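Local coordinates for protein TetR family transcriptional regulator (Clostridium perfringens, PDB 6AZH) that probably binds operator DNA as a TetR-type homodimer and regulates transcription, putatively of fatty acid metabolism genes, in response to a small ligand, at the interface of chains A and B. Coordinates in Å, arbitrary orientation; residue numbers count along the deposited sequence, not the author numbering. Chains: chain A/B, TetR family transcriptional regulator.

Contact 1: the interface of chains A and B. Residues chain A 160, 163-164; chain B 109, 122, 126, 148, 152.
In the helical dimer interface typical of TetR-family regulators, the A:Ser160, A:Leu163 and A:Tyr164 face of helix 147-165 of chain A packs on helices 113-138 and 147-168 of chain B. B:His152 is the main receiving group. The A:Tyr164 ring meets the imidazole edge-to-face, the planes turned by 70° and the centroids 5.4 Å apart. Its CD1 stands over the rim of one imidazole face, 3.7 Å from B:His152 ND1. B:Ile126 CG2, from the same chain as the histidine, lies under the opposite face, which sandwiches the flat ring. The rotation of the imidazole is fixed from within chain B: ND1 donates to the backbone O of B:Ser148 at 2.8 Å, with the acceptor nearly in the ring plane although the donor rises above the carbonyl plane. Histidine suits this place because it offers flat faces for packing and an N-H for an anchor one helical turn back. B:Ser148 also sets its hydroxyl OG in the plane of the tyrosine ring, 3.6 Å from CE1 at the edge. A:Leu163, with CG anti to the backbone N (chi1 -179°), sends CD2 across to B:Ile122 CG2 at 4.1 Å and to the tip of B:Ile126, while the B:Trp109 indole points its edge at the leucine backbone N. Small A:Ser160 allows close approach, its CB 3.2 Å from B:His152 O. The patch thus helps hold the two subunits together, largely through shape and packing.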
# COMPACT_ATOMS: atom_id res chain seq x y z
N SER A 160 -0.37 4.74 1.03
CA SER A 160 -1.64 5.26 1.53
C SER A 160 -2.05 6.53 0.79
O SER A 160 -3.24 6.75 0.55
CB SER A 160 -1.56 5.50 3.05
OG SER A 160 -0.51 6.39 3.36
N LEU A 163 -3.66 5.62 -2.45
CA LEU A 163 -5.05 5.25 -2.26
C LEU A 163 -5.92 6.49 -2.08
O LEU A 163 -7.02 6.58 -2.62
CB LEU A 163 -5.18 4.31 -1.06
CG LEU A 163 -6.58 3.80 -0.76
CD1 LEU A 163 -7.04 2.88 -1.89
CD2 LEU A 163 -6.59 3.08 0.57
N TYR A 164 -5.42 7.45 -1.32
CA TYR A 164 -6.09 8.74 -1.18
C TYR A 164 -6.26 9.44 -2.52
O TYR A 164 -7.30 10.07 -2.76
CB TYR A 164 -5.29 9.59 -0.20
CG TYR A 164 -5.76 11.01 -0.01
CD1 TYR A 164 -6.85 11.29 0.79
CD2 TYR A 164 -5.06 12.07 -0.57
CE1 TYR A 164 -7.27 12.60 1.00
CE2 TYR A 164 -5.47 13.39 -0.36
CZ TYR A 164 -6.58 13.64 0.43
OH TYR A 164 -7.00 14.94 0.66
N TRP B 109 -5.73 -1.99 -6.51
CA TRP B 109 -5.15 -0.94 -7.34
C TRP B 109 -5.62 -0.91 -8.78
O TRP B 109 -5.39 0.11 -9.45
CB TRP B 109 -3.61 -1.03 -7.30
CG TRP B 109 -3.13 -1.14 -5.88
CD1 TRP B 109 -2.76 -2.27 -5.23
CD2 TRP B 109 -3.01 -0.07 -4.93
NE1 TRP B 109 -2.41 -1.98 -3.93
CE2 TRP B 109 -2.55 -0.63 -3.73
CE3 TRP B 109 -3.24 1.31 -4.99
CZ2 TRP B 109 -2.30 0.14 -2.58
CZ3 TRP B 109 -3.00 2.07 -3.85
CH2 TRP B 109 -2.54 1.48 -2.67
N ILE B 122 -12.99 -0.14 1.58
CA ILE B 122 -11.90 0.33 2.42
C ILE B 122 -12.13 1.78 2.82
O ILE B 122 -11.92 2.15 3.99
CB ILE B 122 -10.55 0.16 1.69
CG1 ILE B 122 -10.24 -1.34 1.46
CG2 ILE B 122 -9.43 0.87 2.46
CD1 ILE B 122 -10.20 -2.16 2.74
N ILE B 126 -12.10 3.70 6.48
CA ILE B 126 -11.25 4.87 6.76
C ILE B 126 -12.10 6.06 7.19
O ILE B 126 -11.67 6.88 8.01
CB ILE B 126 -10.37 5.18 5.53
CG1 ILE B 126 -9.27 4.12 5.39
CG2 ILE B 126 -9.71 6.56 5.65
CD1 ILE B 126 -8.54 4.14 4.06
N SER B 148 -9.01 13.56 6.07
CA SER B 148 -9.06 12.38 5.20
C SER B 148 -7.66 11.92 4.82
O SER B 148 -7.37 10.72 4.81
CB SER B 148 -9.89 12.69 3.96
OG SER B 148 -9.97 11.54 3.15
N HIS B 152 -6.16 8.22 5.96
CA HIS B 152 -5.47 7.30 5.05
C HIS B 152 -4.07 6.96 5.57
O HIS B 152 -3.65 5.80 5.51
CB HIS B 152 -5.42 7.89 3.64
CG HIS B 152 -6.70 7.74 2.89
ND1 HIS B 152 -7.80 8.54 3.14
CD2 HIS B 152 -7.07 6.87 1.93
CE1 HIS B 152 -8.79 8.15 2.36
NE2 HIS B 152 -8.37 7.16 1.60

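Contact 2: the interface of chains A and B. Residues chain A 108-109, 119, 152, 155, 159; chain B 159, 163, 166-167.
A:Ile159 packs on B:Ile159, and A:Trp109 on B:Leu163, at the apolar heart of this section of the helical dimer interface. The two Ile159 side chains, equivalent across the two-fold, meet through their CG2 methyls at 3.5 Å, tighter than usual van der Waals contact; in each, CG2 is anti to the backbone N and directed at the partner. Beta-branched isoleucine suits such a meeting, since a methyl close to the backbone lets the two helices approach closely. B:Leu163, with more surface hidden than any other residue listed here, divides its branches: CD1 touches A:Leu108 CD1, whereas CD2 lies 4.0 Å from A:Phe155 CE2 at the rim of the ring, the side chains crossing at about a right angle. The broad A:Trp109 indole presents its edge, with CH2 3.7 Å from B:Ile159 CG2 and CE3 against B:Leu166 CD1, while A:Leu108 CB lies over one of its faces.

A:Arg119 combines both kinds of contact. CD rests against B:Leu166 CB (3.9 Å), the two side chains at a slant; the bend at chi3 (-62°) then turns the guanidinium back towards A:Leu108, where NH1 donates to A:Leu108 O at 2.8 Å with that oxygen in the guanidinium plane. Arginine therefore serves both as a greasy arm and as a clamp on the loop that carries the tryptophan.

Within this patch the polar links from chain to chain run through water. One joins A:Arg119 NE to B:Leu166 O; another joins A:Arg119 O to B:Ser167 OG, a hydroxyl that also lies 3.0 Å from B:Leu163 O, tilted above that carbonyl plane.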
# COMPACT_ATOMS: atom_id res chain seq x y z
N LEU A 108 3.05 -6.40 -4.92
CA LEU A 108 3.97 -6.46 -3.79
C LEU A 108 3.63 -7.52 -2.75
O LEU A 108 4.41 -7.70 -1.81
CB LEU A 108 4.03 -5.12 -3.08
CG LEU A 108 4.92 -4.02 -3.62
CD1 LEU A 108 4.81 -2.90 -2.61
CD2 LEU A 108 6.34 -4.46 -3.79
N TRP A 109 2.51 -8.22 -2.87
CA TRP A 109 1.92 -8.89 -1.72
C TRP A 109 1.85 -10.40 -1.81
O TRP A 109 1.46 -11.04 -0.83
CB TRP A 109 0.50 -8.33 -1.48
CG TRP A 109 0.53 -6.83 -1.47
CD1 TRP A 109 0.24 -5.98 -2.51
CD2 TRP A 109 0.93 -6.00 -0.37
NE1 TRP A 109 0.42 -4.67 -2.10
CE2 TRP A 109 0.84 -4.66 -0.80
CE3 TRP A 109 1.32 -6.26 0.95
CZ2 TRP A 109 1.14 -3.58 0.04
CZ3 TRP A 109 1.63 -5.19 1.78
CH2 TRP A 109 1.52 -3.87 1.32
N ARG A 119 9.97 -7.14 -4.42
CA ARG A 119 10.16 -6.63 -3.07
C ARG A 119 11.64 -6.39 -2.77
O ARG A 119 11.99 -5.44 -2.06
CB ARG A 119 9.56 -7.59 -2.04
CG ARG A 119 8.05 -7.46 -1.87
CD ARG A 119 7.53 -8.31 -0.72
NE ARG A 119 7.75 -9.74 -0.94
CZ ARG A 119 6.87 -10.58 -1.48
NH1 ARG A 119 5.68 -10.15 -1.87
NH2 ARG A 119 7.19 -11.86 -1.63
N HIS A 152 10.29 2.01 6.39
CA HIS A 152 9.17 1.43 5.67
C HIS A 152 7.91 2.27 5.82
O HIS A 152 7.10 2.34 4.90
CB HIS A 152 8.90 0.00 6.16
CG HIS A 152 9.80 -1.01 5.53
ND1 HIS A 152 11.12 -1.14 5.88
CD2 HIS A 152 9.58 -1.91 4.54
CE1 HIS A 152 11.68 -2.10 5.15
NE2 HIS A 152 10.76 -2.58 4.33
N PHE A 155 8.33 5.09 3.24
CA PHE A 155 7.94 4.59 1.93
C PHE A 155 6.43 4.36 1.87
O PHE A 155 5.77 4.70 0.88
CB PHE A 155 8.68 3.30 1.59
CG PHE A 155 8.33 2.76 0.24
CD1 PHE A 155 8.88 3.32 -0.90
CD2 PHE A 155 7.41 1.73 0.11
CE1 PHE A 155 8.54 2.84 -2.16
CE2 PHE A 155 7.06 1.25 -1.14
CZ PHE A 155 7.63 1.80 -2.27
N ILE A 159 2.09 4.70 -0.40
CA ILE A 159 1.04 3.74 -0.67
C ILE A 159 -0.30 4.27 -0.21
O ILE A 159 -1.28 4.26 -0.97
CB ILE A 159 1.36 2.38 -0.02
CG1 ILE A 159 2.75 1.91 -0.48
CG2 ILE A 159 0.27 1.38 -0.38
CD1 ILE A 159 3.17 0.55 0.03
N ILE B 159 -0.41 -0.91 6.23
CA ILE B 159 0.14 -1.23 4.92
C ILE B 159 1.66 -1.31 5.00
O ILE B 159 2.28 -2.28 4.53
CB ILE B 159 -0.31 -0.20 3.88
CG1 ILE B 159 -1.84 -0.13 3.79
CG2 ILE B 159 0.34 -0.53 2.51
CD1 ILE B 159 -2.32 0.99 2.92
N LEU B 163 4.02 -4.65 4.58
CA LEU B 163 5.07 -4.72 3.57
C LEU B 163 6.43 -5.02 4.20
O LEU B 163 7.21 -5.81 3.66
CB LEU B 163 5.14 -3.41 2.78
CG LEU B 163 6.27 -3.33 1.76
CD1 LEU B 163 6.18 -4.45 0.73
CD2 LEU B 163 6.30 -1.96 1.07
N LEU B 166 6.68 -8.65 5.02
CA LEU B 166 6.87 -9.46 3.81
C LEU B 166 8.29 -9.34 3.28
O LEU B 166 8.88 -10.32 2.82
CB LEU B 166 5.90 -9.03 2.73
CG LEU B 166 4.56 -9.74 2.65
CD1 LEU B 166 3.73 -9.04 1.58
CD2 LEU B 166 4.76 -11.23 2.35
N SER B 167 8.84 -8.13 3.32
CA SER B 167 10.12 -7.87 2.70
C SER B 167 11.27 -8.48 3.51
O SER B 167 12.29 -8.88 2.93
CB SER B 167 10.31 -6.36 2.54
OG SER B 167 9.34 -5.84 1.62
O HOH W 1 10.06 -10.62 -0.16
O HOH W 2 9.97 -4.41 -0.41

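Contact 3: the interface of chains A and B. Residues chain A 80, 186-188, 192; chain B 187-190, 192.
B:Val190 and A:Leu186 dock the C-terminal tail of chain B against the end of helix 174-187 of chain A. The valine N donates to A:Leu186 O at 3.1 Å, nearly straight (173° at H) and on a lone pair of that carbonyl. Near the helix C-terminus such a carbonyl can lack an intrahelical partner, and a tail N-H from the other subunit supplies one. The valine CG2, anti to the backbone N, reaches A:Ile80 CD1 at 3.6 Å; a compact branched residue fits where the helices holding A:Ile80 and A:Leu186 come together. On the leucine, CD2 leans obliquely against B:Ile189 CG1 at 4.0 Å.

A:Asp187 adds charge to this backbone docking. Its OD1 receives B:Lys192 NZ at 2.7 Å on the syn lone pair, forming a salt bridge. The lysine reaches it because its chain runs extended beyond CG (chi2 -177°), spanning the distance from the chain terminus. A:Lys192 behaves differently: its bent chain brings NZ to B:Asp187 O, a hydrogen bond of 2.7 Å, and also to A:Asp187 O at 3.0 Å, tying both helix ends together. Between them A:Gly188 and B:Gly188 meet closely, without side chains to intervene. The swapped tail appears to fasten the subunits at the end of the dimer that carries their C-termini.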
# COMPACT_ATOMS: atom_id res chain seq x y z
N ILE A 80 18.15 16.19 8.31
CA ILE A 80 16.76 16.59 8.47
C ILE A 80 16.28 17.34 7.24
O ILE A 80 15.11 17.25 6.86
CB ILE A 80 16.58 17.43 9.77
CG1 ILE A 80 15.11 17.79 9.97
CG2 ILE A 80 17.41 18.71 9.70
CD1 ILE A 80 14.19 16.58 10.09
N LEU A 186 7.10 14.70 10.56
CA LEU A 186 8.16 15.27 11.39
C LEU A 186 7.63 15.72 12.76
O LEU A 186 8.24 15.42 13.80
CB LEU A 186 8.83 16.43 10.65
CG LEU A 186 9.58 16.04 9.37
CD1 LEU A 186 10.27 17.25 8.72
CD2 LEU A 186 10.59 14.96 9.67
N ASP A 187 6.50 16.43 12.78
CA ASP A 187 5.99 17.02 14.02
C ASP A 187 4.94 16.16 14.72
O ASP A 187 4.59 16.46 15.87
CB ASP A 187 5.37 18.39 13.73
CG ASP A 187 6.38 19.39 13.20
OD1 ASP A 187 7.44 19.54 13.83
OD2 ASP A 187 6.13 20.01 12.14
N GLY A 188 4.43 15.12 14.08
CA GLY A 188 3.34 14.37 14.68
C GLY A 188 2.05 15.14 14.54
O GLY A 188 1.99 16.20 13.93
N LYS A 192 0.82 20.86 20.22
CA LYS A 192 2.06 21.10 20.97
C LYS A 192 2.26 22.57 21.37
O LYS A 192 1.62 23.47 20.84
CB LYS A 192 3.27 20.62 20.15
CG LYS A 192 3.27 19.12 19.85
CD LYS A 192 4.67 18.53 19.87
CE LYS A 192 5.11 18.11 18.47
NZ LYS A 192 5.92 16.84 18.48
N ASP B 187 3.72 11.98 18.24
CA ASP B 187 4.74 12.95 18.61
C ASP B 187 5.69 13.33 17.47
O ASP B 187 6.43 14.31 17.60
CB ASP B 187 5.56 12.42 19.80
CG ASP B 187 4.70 12.18 21.03
OD1 ASP B 187 3.85 13.04 21.36
OD2 ASP B 187 4.88 11.13 21.69
N GLY B 188 5.69 12.60 16.37
CA GLY B 188 6.60 12.93 15.29
C GLY B 188 7.98 12.36 15.54
O GLY B 188 8.26 11.72 16.55
N ILE B 189 8.87 12.60 14.58
CA ILE B 189 10.22 12.06 14.69
C ILE B 189 11.30 13.13 14.84
O ILE B 189 12.41 12.79 15.27
CB ILE B 189 10.54 11.13 13.51
CG1 ILE B 189 10.42 11.88 12.18
CG2 ILE B 189 9.61 9.91 13.54
CD1 ILE B 189 10.84 11.03 10.98
N VAL B 190 11.02 14.39 14.51
CA VAL B 190 12.09 15.39 14.51
C VAL B 190 12.47 15.77 15.95
O VAL B 190 11.65 15.73 16.87
CB VAL B 190 11.68 16.64 13.70
CG1 VAL B 190 10.61 17.46 14.45
CG2 VAL B 190 12.89 17.52 13.35
N LYS B 192 14.06 19.19 17.32
CA LYS B 192 14.46 20.53 16.92
C LYS B 192 14.24 21.48 18.08
O LYS B 192 13.61 21.09 19.06
CB LYS B 192 13.67 21.00 15.71
CG LYS B 192 12.17 21.09 15.96
CD LYS B 192 11.45 21.50 14.67
CE LYS B 192 9.94 21.48 14.84
NZ LYS B 192 9.29 21.52 13.48
OXT LYS B 192 14.66 22.64 18.03

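Contact 4: the interface of chains A and B. Residues chain A 184, 187-190; chain B 184-187.
A:Ile189 and B:Ile185 lie side by side and point the same way, with A:Ile189 CD1 4.1 Å from B:Ile185 CG2. B:Leu186 crosses the same isoleucine obliquely, its CD2 branch touching CG1 and CD1, each at 3.9 Å. A:Ile189 holds CG1 between its backbone N and carbonyl carbon (chi1 60°), which sends the long arm over the end of helix 174-187 of chain B. A:Val190 also crosses B:Leu186 obliquely: its CG2, anti to the carbonyl carbon, rests 3.8 Å from the leucine CB. Branched aliphatic residues suit a tail that must cover a helix end while keeping its backbone close enough to bond.

That backbone fixes the side chains in register. A:Ile189 N donates to B:Ile185 O at 3.2 Å, in the carbonyl plane, and makes a weak second bond to B:Leu186 O. A:Val190 N reaches B:Leu186 O at 3.0 Å with a straighter N-H (161° at H). A:Gly188, lacking a side chain, lets the chain turn close to B:Ile185 O. A water links that same carbonyl to A:Asn184 O, 2.8 Å from the water oxygen, joining the two helix ends through solvent. This docking of the chain A tail caps the partner helix and probably helps stabilise the dimer.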
# COMPACT_ATOMS: atom_id res chain seq x y z
N ASN A 184 3.01 16.14 9.31
CA ASN A 184 2.51 14.99 10.05
C ASN A 184 3.65 14.06 10.47
O ASN A 184 3.70 13.61 11.62
CB ASN A 184 1.49 14.22 9.22
CG ASN A 184 0.20 14.99 9.00
OD1 ASN A 184 -0.02 16.05 9.60
ND2 ASN A 184 -0.65 14.46 8.12
N ASP A 187 6.50 16.43 12.78
CA ASP A 187 5.99 17.02 14.02
C ASP A 187 4.94 16.16 14.72
O ASP A 187 4.59 16.46 15.87
CB ASP A 187 5.37 18.39 13.73
CG ASP A 187 6.38 19.39 13.20
OD1 ASP A 187 7.44 19.54 13.83
OD2 ASP A 187 6.13 20.01 12.14
N GLY A 188 4.43 15.12 14.08
CA GLY A 188 3.34 14.37 14.68
C GLY A 188 2.05 15.14 14.54
O GLY A 188 1.99 16.20 13.93
N ILE A 189 0.99 14.59 15.12
CA ILE A 189 -0.33 15.22 15.06
C ILE A 189 -0.77 15.82 16.38
O ILE A 189 -1.74 16.60 16.39
CB ILE A 189 -1.40 14.25 14.54
CG1 ILE A 189 -1.51 13.03 15.46
CG2 ILE A 189 -1.07 13.85 13.09
CD1 ILE A 189 -2.65 12.08 15.05
N VAL A 190 -0.09 15.52 17.49
CA VAL A 190 -0.53 16.01 18.79
C VAL A 190 -0.36 17.53 18.85
O VAL A 190 0.61 18.09 18.33
CB VAL A 190 0.23 15.28 19.91
CG1 VAL A 190 0.33 16.13 21.16
CG2 VAL A 190 -0.45 13.96 20.22
N ASN B 184 5.63 7.56 16.85
CA ASN B 184 5.92 8.20 15.57
C ASN B 184 4.74 9.04 15.10
O ASN B 184 4.91 10.18 14.65
CB ASN B 184 6.25 7.15 14.50
CG ASN B 184 7.60 6.49 14.70
OD1 ASN B 184 8.38 6.88 15.55
ND2 ASN B 184 7.88 5.47 13.88
N ILE B 185 3.53 8.48 15.20
CA ILE B 185 2.36 9.18 14.68
C ILE B 185 2.00 10.38 15.54
O ILE B 185 1.76 11.48 15.04
CB ILE B 185 1.17 8.20 14.56
CG1 ILE B 185 1.44 7.19 13.44
CG2 ILE B 185 -0.12 8.96 14.31
CD1 ILE B 185 0.37 6.13 13.32
N LEU B 186 1.96 10.18 16.86
CA LEU B 186 1.46 11.22 17.75
C LEU B 186 2.48 12.34 17.95
O LEU B 186 2.13 13.52 17.85
CB LEU B 186 1.07 10.61 19.10
CG LEU B 186 -0.12 9.65 19.02
CD1 LEU B 186 -0.55 9.20 20.42
CD2 LEU B 186 -1.26 10.31 18.26
N ASP B 187 3.72 11.98 18.24
CA ASP B 187 4.74 12.95 18.61
C ASP B 187 5.69 13.33 17.47
O ASP B 187 6.43 14.31 17.60
CB ASP B 187 5.56 12.42 19.80
CG ASP B 187 4.70 12.18 21.03
OD1 ASP B 187 3.85 13.04 21.36
OD2 ASP B 187 4.88 11.13 21.69
O HOH W 3 1.80 11.60 12.16

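Contact 1 and contact 2 lie about 15 Å apart between the centres of their C-alpha atoms, and both use the helix beginning at residue 147 in each chain; His152, Leu163 and Trp109 recur with the chains exchanged, as two-fold symmetry requires. Contact 3 and contact 4 are only about 6 Å apart and share A:Asp187, A:Gly188 and B:Asp187, forming a reciprocal exchange of C-terminal tails. That pair sits 19 to 24 Å from the first two contacts, measured between centres. Packed helices and exchanged tails thus join the subunits at separate places, which should restrict their relative rotation.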